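PDB 4F06: extracellular ligand-binding receptor from Rhodopseudomonas palustris, which probably serves as the solute-binding protein of an ABC transporter, capturing lignin-derived aromatic acids such as p-hydroxybenzoate for uptake. Local coordinates for residues Y75-Y80 against V100-A105. Numbering follows the deposited sequence.
With PHB (p-hydroxybenzoic acid), chain B.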
loop_
_atom_site.group_PDB
_atom_site.type_symbol
_atom_site.label_atom_id
_atom_site.label_comp_id
_atom_site.label_asym_id
_atom_site.label_seq_id
_atom_site.Cartn_x
_atom_site.Cartn_y
_atom_site.Cartn_z
ATOM N N TYR A 75 -12.413 -6.620 15.902
ATOM C CA TYR A 75 -11.246 -6.420 15.030
ATOM C C TYR A 75 -11.310 -5.003 14.492
ATOM O O TYR A 75 -12.407 -4.489 14.254
ATOM C CB TYR A 75 -11.274 -7.398 13.828
ATOM C CG TYR A 75 -11.237 -8.842 14.283
ATOM C CD1 TYR A 75 -10.016 -9.471 14.591
ATOM C CD2 TYR A 75 -12.420 -9.520 14.529
ATOM C CE1 TYR A 75 -9.999 -10.755 15.133
ATOM C CE2 TYR A 75 -12.418 -10.797 15.052
ATOM C CZ TYR A 75 -11.218 -11.403 15.376
ATOM O OH TYR A 75 -11.137 -12.665 15.959
ATOM N N LEU A 76 -10.123 -4.428 14.302
ATOM C CA LEU A 76 -10.000 -3.146 13.582
ATOM C C LEU A 76 -9.234 -3.425 12.271
ATOM O O LEU A 76 -8.502 -4.431 12.149
ATOM C CB LEU A 76 -9.197 -2.116 14.419
ATOM C CG LEU A 76 -9.984 -1.538 15.593
ATOM C CD1 LEU A 76 -9.040 -0.915 16.607
ATOM C CD2 LEU A 76 -10.972 -0.496 15.073
ATOM N N ALA A 77 -9.390 -2.535 11.308
ATOM C CA ALA A 77 -8.740 -2.734 10.018
ATOM C C ALA A 77 -8.626 -1.414 9.297
ATOM O O ALA A 77 -9.363 -0.460 9.598
ATOM C CB ALA A 77 -9.534 -3.698 9.127
ATOM N N GLY A 78 -7.710 -1.362 8.331
ATOM C CA GLY A 78 -7.644 -0.215 7.422
ATOM C C GLY A 78 -6.360 0.537 7.608
ATOM O O GLY A 78 -5.263 -0.064 7.609
ATOM N N LEU A 79 -6.500 1.852 7.818
ATOM C CA LEU A 79 -5.406 2.793 8.160
ATOM C C LEU A 79 -4.567 3.106 6.940
ATOM O O LEU A 79 -3.553 2.434 6.639
ATOM C CB LEU A 79 -4.566 2.360 9.389
ATOM C CG LEU A 79 -5.283 2.334 10.748
ATOM C CD1 LEU A 79 -5.754 3.749 11.126
ATOM C CD2 LEU A 79 -6.395 1.299 10.856
ATOM N N TYR A 80 -4.985 4.144 6.228
ATOM C CA TYR A 80 -4.252 4.562 5.046
ATOM C C TYR A 80 -2.857 5.140 5.411
ATOM O O TYR A 80 -1.839 4.758 4.811
ATOM C CB TYR A 80 -5.063 5.604 4.270
ATOM C CG TYR A 80 -4.526 5.869 2.885
ATOM C CD1 TYR A 80 -4.486 4.839 1.936
ATOM C CD2 TYR A 80 -4.043 7.140 2.526
ATOM C CE1 TYR A 80 -3.962 5.067 0.661
ATOM C CE2 TYR A 80 -3.556 7.400 1.237
ATOM C CZ TYR A 80 -3.507 6.355 0.321
ATOM O OH TYR A 80 -2.992 6.506 -0.956
ATOM N N VAL A 100 -5.841 -5.248 11.429
ATOM C CA VAL A 100 -5.332 -5.667 10.124
ATOM C C VAL A 100 -5.061 -4.422 9.287
ATOM O O VAL A 100 -5.980 -3.726 8.852
ATOM C CB VAL A 100 -6.376 -6.563 9.422
ATOM C CG1 VAL A 100 -5.785 -7.030 8.092
ATOM C CG2 VAL A 100 -6.717 -7.772 10.300
ATOM N N VAL A 101 -3.785 -4.088 9.145
ATOM C CA VAL A 101 -3.395 -2.882 8.438
ATOM C C VAL A 101 -3.502 -3.160 6.942
ATOM O O VAL A 101 -2.875 -4.095 6.420
ATOM C CB VAL A 101 -1.961 -2.435 8.827
ATOM C CG1 VAL A 101 -1.456 -1.294 7.961
ATOM C CG2 VAL A 101 -1.954 -2.028 10.294
HETATM N N MSE A 102 -4.269 -2.305 6.248
HETATM C CA MSE A 102 -4.559 -2.495 4.844
HETATM C C MSE A 102 -3.912 -1.454 3.951
HETATM O O MSE A 102 -4.175 -1.426 2.745
HETATM C CB MSE A 102 -6.048 -2.539 4.605
HETATM C CG MSE A 102 -6.774 -3.705 5.252
HETATM SE SE MSE A 102 -8.714 -3.424 5.254
HETATM C CE MSE A 102 -9.282 -5.199 5.791
ATOM N N ASN A 103 -3.070 -0.589 4.507
ATOM C CA ASN A 103 -2.225 0.249 3.656
ATOM C C ASN A 103 -0.938 0.677 4.363
ATOM O O ASN A 103 0.172 0.338 3.898
ATOM C CB ASN A 103 -2.928 1.498 3.083
ATOM C CG ASN A 103 -2.077 2.150 2.028
ATOM O OD1 ASN A 103 -1.939 1.611 0.919
ATOM N ND2 ASN A 103 -1.441 3.273 2.359
ATOM N N ALA A 104 -1.060 1.449 5.456
ATOM C CA ALA A 104 0.101 2.147 6.076
ATOM C C ALA A 104 1.325 1.242 6.038
ATOM O O ALA A 104 1.310 0.109 6.569
ATOM C CB ALA A 104 -0.261 2.476 7.498
ATOM N N ALA A 105 2.440 1.758 5.485
ATOM C CA ALA A 105 3.470 0.898 4.889
ATOM C C ALA A 105 4.838 1.088 5.578
ATOM O O ALA A 105 5.856 0.561 5.106
ATOM C CB ALA A 105 3.581 1.206 3.406
HETATM C "C1'" PHB B . 1.568 5.607 4.500
HETATM O "O1'" PHB B . 2.144 4.670 5.068
HETATM O "O2'" PHB B . 1.282 6.703 5.094
HETATM C C1 PHB B . 1.255 5.457 3.044
HETATM C C2 PHB B . 2.016 4.584 2.243
HETATM C C3 PHB B . 1.765 4.481 0.895
HETATM C C4 PHB B . 0.790 5.258 0.305
HETATM C C5 PHB B . 0.040 6.126 1.072
HETATM C C6 PHB B . 0.268 6.249 2.437
HETATM O O4 PHB B . 0.540 5.230 -1.019
#
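Tyr80 and Asn103 lie side by side, ring and amide planes only 18° apart; Asn103 ND2 approaches Tyr80 CD1 obliquely at 3.5 Å. Over one ring face sits p-hydroxybenzoate, its C6 4.2 Å above the plane and offset toward the rim, while Phe21 also meets the ring. Tyr80 OH is hydrogen-bonded to Ala204 O, so tyrosine offers the ligand a flat face and the backbone beyond a polar tip. With CG anti to the backbone N (chi1 -169°), Asn103 carries its ND2 to Tyr80 O, 2.9 Å away, in the carbonyl plane on a lone pair. Asparagine suits this place because its flat, uncharged amide can both donate and lie along a ring. An alanine in place of Tyr80 would probably uncover one side of the ligand and leave Ala204 O without its hydroxyl partner. Tyr80 and Asn103 follow parallel strands 75-78 and 99-101, joined by a beta-alpha-beta crossover in the type I periplasmic binding fold; the loops after the strands line the pocket, where Ala105 N donates a hydrogen bond to ligand O1'. Gly78 has a backbone conformation that would jam any CB against the preceding carbonyl O; its own O accepts Met102 N at 2.8 Å.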